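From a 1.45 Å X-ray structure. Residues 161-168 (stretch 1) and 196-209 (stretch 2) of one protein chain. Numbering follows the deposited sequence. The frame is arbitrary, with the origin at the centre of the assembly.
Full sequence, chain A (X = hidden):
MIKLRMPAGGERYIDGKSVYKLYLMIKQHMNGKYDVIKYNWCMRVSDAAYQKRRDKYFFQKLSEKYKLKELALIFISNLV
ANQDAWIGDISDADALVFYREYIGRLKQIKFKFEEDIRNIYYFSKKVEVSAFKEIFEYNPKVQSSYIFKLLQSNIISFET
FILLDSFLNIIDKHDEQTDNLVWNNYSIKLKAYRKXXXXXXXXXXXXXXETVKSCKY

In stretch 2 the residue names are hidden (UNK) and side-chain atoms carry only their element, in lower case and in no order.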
# COMPACT_ATOMS: atom_id res chain seq x y z
N PHE A 161 -5.17 -5.87 -3.88
CA PHE A 161 -6.43 -5.18 -3.65
C PHE A 161 -6.54 -3.96 -4.57
O PHE A 161 -7.57 -3.73 -5.21
CB PHE A 161 -6.53 -4.73 -2.19
CG PHE A 161 -7.94 -4.44 -1.73
CD1 PHE A 161 -8.54 -3.21 -1.99
CD2 PHE A 161 -8.68 -5.41 -1.05
CE1 PHE A 161 -9.84 -2.94 -1.57
CE2 PHE A 161 -9.99 -5.15 -0.62
CZ PHE A 161 -10.57 -3.91 -0.89
N ILE A 162 -5.46 -3.19 -4.66
CA ILE A 162 -5.48 -2.00 -5.50
C ILE A 162 -5.49 -2.36 -6.98
O ILE A 162 -6.07 -1.65 -7.80
CB ILE A 162 -4.31 -1.05 -5.14
CG1 ILE A 162 -4.52 -0.52 -3.72
CG2 ILE A 162 -4.25 0.12 -6.12
CD1 ILE A 162 -3.28 0.10 -3.10
N LEU A 163 -4.86 -3.47 -7.34
CA LEU A 163 -4.86 -3.89 -8.74
C LEU A 163 -6.30 -4.28 -9.13
O LEU A 163 -6.78 -3.91 -10.20
CB LEU A 163 -3.91 -5.07 -8.94
CG LEU A 163 -2.44 -4.69 -9.19
CD1 LEU A 163 -1.55 -5.90 -8.94
CD2 LEU A 163 -2.26 -4.17 -10.61
N LEU A 164 -6.98 -5.02 -8.26
CA LEU A 164 -8.35 -5.42 -8.53
C LEU A 164 -9.22 -4.16 -8.63
O LEU A 164 -10.06 -4.04 -9.52
CB LEU A 164 -8.87 -6.32 -7.41
CG LEU A 164 -8.27 -7.73 -7.29
CD1 LEU A 164 -8.60 -8.32 -5.93
CD2 LEU A 164 -8.81 -8.62 -8.40
N ASP A 165 -8.99 -3.22 -7.72
CA ASP A 165 -9.74 -1.97 -7.70
C ASP A 165 -9.63 -1.18 -9.00
O ASP A 165 -10.59 -0.51 -9.40
CB ASP A 165 -9.25 -1.10 -6.55
CG ASP A 165 -9.91 0.27 -6.54
OD1 ASP A 165 -11.05 0.37 -6.05
OD2 ASP A 165 -9.28 1.25 -7.04
N SER A 166 -8.48 -1.27 -9.67
CA SER A 166 -8.26 -0.53 -10.90
C SER A 166 -9.32 -0.78 -11.97
O SER A 166 -9.62 0.11 -12.76
CB SER A 166 -6.85 -0.80 -11.45
OG SER A 166 -6.74 -2.04 -12.12
N PHE A 167 -9.88 -1.99 -12.01
CA PHE A 167 -10.92 -2.27 -13.00
C PHE A 167 -12.26 -2.68 -12.38
O PHE A 167 -13.25 -2.80 -13.10
CB PHE A 167 -10.45 -3.34 -14.01
CG PHE A 167 -10.05 -4.64 -13.38
CD1 PHE A 167 -10.96 -5.68 -13.25
CD2 PHE A 167 -8.75 -4.83 -12.92
CE1 PHE A 167 -10.59 -6.89 -12.66
CE2 PHE A 167 -8.36 -6.03 -12.32
CZ PHE A 167 -9.29 -7.07 -12.20
N LEU A 168 -12.29 -2.87 -11.06
CA LEU A 168 -13.53 -3.26 -10.38
C LEU A 168 -14.13 -2.15 -9.52
O LEU A 168 -15.26 -2.29 -9.03
CB LEU A 168 -13.30 -4.51 -9.53
CG LEU A 168 -12.90 -5.80 -10.26
CD1 LEU A 168 -12.72 -6.92 -9.26
CD2 LEU A 168 -13.96 -6.17 -11.30
N UNK A 196 0.11 6.69 -5.29
CA UNK A 196 1.50 6.54 -5.71
C UNK A 196 1.73 5.34 -6.63
O UNK A 196 2.82 5.16 -7.16
c UNK A 196 2.98 5.18 -2.37
c UNK A 196 2.46 6.46 -4.50
c UNK A 196 1.99 5.40 -3.52
c UNK A 196 2.53 7.82 -3.81
N UNK A 197 0.70 4.52 -6.83
CA UNK A 197 0.84 3.37 -7.70
C UNK A 197 0.37 3.71 -9.11
O UNK A 197 -0.73 4.23 -9.29
c UNK A 197 0.02 2.18 -7.17
c UNK A 197 1.88 0.69 -6.42
c UNK A 197 0.60 1.39 -6.00
c UNK A 197 -0.44 0.38 -5.53
N UNK A 198 1.21 3.43 -10.09
CA UNK A 198 0.89 3.68 -11.49
C UNK A 198 0.45 2.33 -12.04
O UNK A 198 1.27 1.45 -12.31
c UNK A 198 1.83 4.67 -13.62
c UNK A 198 2.14 4.16 -12.23
o UNK A 198 2.66 5.32 -14.25
n UNK A 198 0.63 4.37 -14.11
N UNK A 199 -0.86 2.17 -12.21
CA UNK A 199 -1.41 0.90 -12.67
C UNK A 199 -2.11 0.97 -14.01
O UNK A 199 -2.90 1.88 -14.27
c UNK A 199 -3.18 -0.85 -12.21
c UNK A 199 -2.41 0.34 -11.63
c UNK A 199 -2.59 -0.19 -9.14
c UNK A 199 -1.67 -0.03 -10.34
N UNK A 200 -1.80 0.00 -14.87
CA UNK A 200 -2.44 -0.10 -16.17
C UNK A 200 -3.63 -1.03 -15.94
O UNK A 200 -3.48 -2.25 -15.90
o UNK A 200 -1.31 -0.72 -19.57
c UNK A 200 -1.49 -0.73 -17.20
o UNK A 200 -3.32 -0.84 -18.71
c UNK A 200 -2.08 -0.76 -18.59
N UNK A 201 -4.80 -0.43 -15.78
CA UNK A 201 -6.04 -1.15 -15.52
C UNK A 201 -6.34 -2.28 -16.50
O UNK A 201 -6.72 -3.38 -16.08
c UNK A 201 -7.22 -0.18 -15.54
o UNK A 201 -7.70 0.03 -14.23
N UNK A 202 -6.17 -2.02 -17.79
CA UNK A 202 -6.43 -3.02 -18.81
C UNK A 202 -5.55 -4.25 -18.64
O UNK A 202 -6.02 -5.38 -18.74
c UNK A 202 -8.14 -3.75 -21.18
c UNK A 202 -6.70 -3.30 -21.34
o UNK A 202 -8.47 -4.91 -21.44
c UNK A 202 -6.22 -2.42 -20.20
n UNK A 202 -9.00 -2.84 -20.75
N UNK A 203 -4.27 -4.04 -18.38
CA UNK A 203 -3.34 -5.14 -18.19
C UNK A 203 -3.70 -5.95 -16.95
O UNK A 203 -3.64 -7.17 -16.97
c UNK A 203 -1.90 -4.61 -18.09
c UNK A 203 0.64 -3.10 -20.59
c UNK A 203 -1.35 -4.07 -19.42
n UNK A 203 1.93 -2.37 -20.43
c UNK A 203 0.09 -3.60 -19.27
N UNK A 204 -4.06 -5.26 -15.87
CA UNK A 204 -4.44 -5.94 -14.63
C UNK A 204 -5.70 -6.77 -14.90
O UNK A 204 -5.83 -7.91 -14.44
c UNK A 204 -4.70 -4.92 -13.53
N UNK A 205 -6.63 -6.20 -15.66
CA UNK A 205 -7.88 -6.88 -16.01
C UNK A 205 -7.59 -8.15 -16.82
O UNK A 205 -8.16 -9.20 -16.56
c UNK A 205 -12.49 -5.91 -17.87
n UNK A 205 -12.67 -7.09 -18.77
c UNK A 205 -8.78 -5.96 -16.83
c UNK A 205 -10.18 -6.50 -17.06
c UNK A 205 -11.03 -5.49 -17.80
N UNK A 206 -6.71 -8.03 -17.82
CA UNK A 206 -6.33 -9.15 -18.67
C UNK A 206 -5.78 -10.30 -17.83
O UNK A 206 -6.15 -11.46 -18.01
c UNK A 206 -5.82 -7.80 -20.77
n UNK A 206 -4.93 -7.21 -21.55
c UNK A 206 -5.27 -8.74 -19.70
o UNK A 206 -7.03 -7.61 -20.89
N UNK A 207 -4.88 -9.97 -16.90
CA UNK A 207 -4.28 -10.97 -16.03
C UNK A 207 -5.37 -11.65 -15.20
O UNK A 207 -5.38 -12.87 -15.04
c UNK A 207 -2.06 -9.79 -15.92
c UNK A 207 -2.71 -11.38 -14.11
c UNK A 207 -3.22 -10.35 -15.09
N UNK A 208 -6.29 -10.85 -14.67
CA UNK A 208 -7.39 -11.36 -13.87
C UNK A 208 -8.24 -12.37 -14.66
O UNK A 208 -8.50 -13.47 -14.20
c UNK A 208 -9.41 -10.59 -12.53
c UNK A 208 -11.78 -11.01 -12.27
c UNK A 208 -8.26 -10.19 -13.40
c UNK A 208 -9.22 -10.85 -11.18
c UNK A 208 -11.59 -11.27 -10.91
c UNK A 208 -10.30 -11.19 -10.37
c UNK A 208 -10.70 -10.67 -13.07
N UNK A 209 -8.66 -11.96 -15.85
CA UNK A 209 -9.49 -12.81 -16.71
C UNK A 209 -8.78 -14.11 -17.08
O UNK A 209 -9.37 -15.19 -17.00
c UNK A 209 -11.26 -10.01 -18.80
c UNK A 209 -10.57 -12.96 -19.01
c UNK A 209 -10.83 -10.88 -17.62
c UNK A 209 -9.89 -12.03 -18.00

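Position 196 carries four carbons, forked at the first, with one arm two carbons long, and none reaches stretch 1. This is isoleucine; Ile196 is buried, as suits an apolar chain. Position 197 also has four carbons, forked at the second, and points toward the helix, one end carbon lying against Ile162 CD1: this is leucine. Leu197 CD1 lies 3.7 Å from Ile162 CD1, an apolar contact suited to a buried position on the strand. At 198 two carbons end in one oxygen and one nitrogen, out of reach of stretch 1: asparagine. Asn198 is exposed, where a polar group can meet solvent.

Position 199 has four carbons, forked at the first, one arm two carbons long, touching Ile162, Leu163 and Ser166; it is isoleucine. Its branched side chain spans these neighbours: Ile199 CD1 is 3.5 Å from Ile162 CG2, and Ile199 CG2 is 3.8 Å from Leu163 CD2 and 3.7 Å from Ser166 CB. Position 200 has two carbons, the second bearing two oxygens, and points away from stretch 1, hence aspartate. Asp200 caps the helix that follows.

One carbon and one oxygen at 201, the oxygen against Ser166 O, identify serine. Ser201 OG donates to Ser166 O at a very short 2.4 Å, although crowding makes the hydroxyl's place less sure. Position 202 has three carbons, the third carrying oxygen and nitrogen, and points away: glutamine. Gln202 suits its exposed setting. At 203 four carbons in a row end in nitrogen, clear of stretch 1, a lysine. Lys203 N gives Asp200 OD1 a weak capping bond of 3.4 Å, and Lys203 NZ forms a long salt bridge of 3.7 Å to Asp200 OD2.

Position 204 has a single carbon, touching Leu163, Ser166 and Phe167, and is alanine; Ala204 CB fits 3.9 Å from Leu163 CD2 and 4.0 Å from Phe167 CE2, its small size suiting a close backbone approach. Position 205, four carbons in a row ending in nitrogen, packs its CA and CB on the Phe167 ring: lysine. Lys205 CA sits over a face, 3.8 Å from the centroid, while the long chain leads its charged end away.

At 206, two carbons with a terminal oxygen and nitrogen point away: asparagine, Asn206, polar and exposed. Three carbons at 207, forked at the first, miss stretch 1: valine, on whose type this contact sets no demand. Position 208 bears seven carbons, one followed by a ring of six, touching Leu164 and Phe167: phenylalanine. Phe208 CE1 is 3.6 Å from Leu164 CD2, and Phe208 CB is 3.5 Å from Phe167 CZ, the broad ring covering both neighbours. Position 209, four carbons forked at the first, one arm two carbons long, also misses stretch 1: isoleucine, equally unconstrained here.

The two helices cross at 105°. Phe167 enters a hole formed by Ser201, Ala204, Lys205 and Phe208, while Ile162 and Leu163 extend the apolar packing to the strand.

Stretch 2, residues 196-209: ILNIDSQKAKNVFI
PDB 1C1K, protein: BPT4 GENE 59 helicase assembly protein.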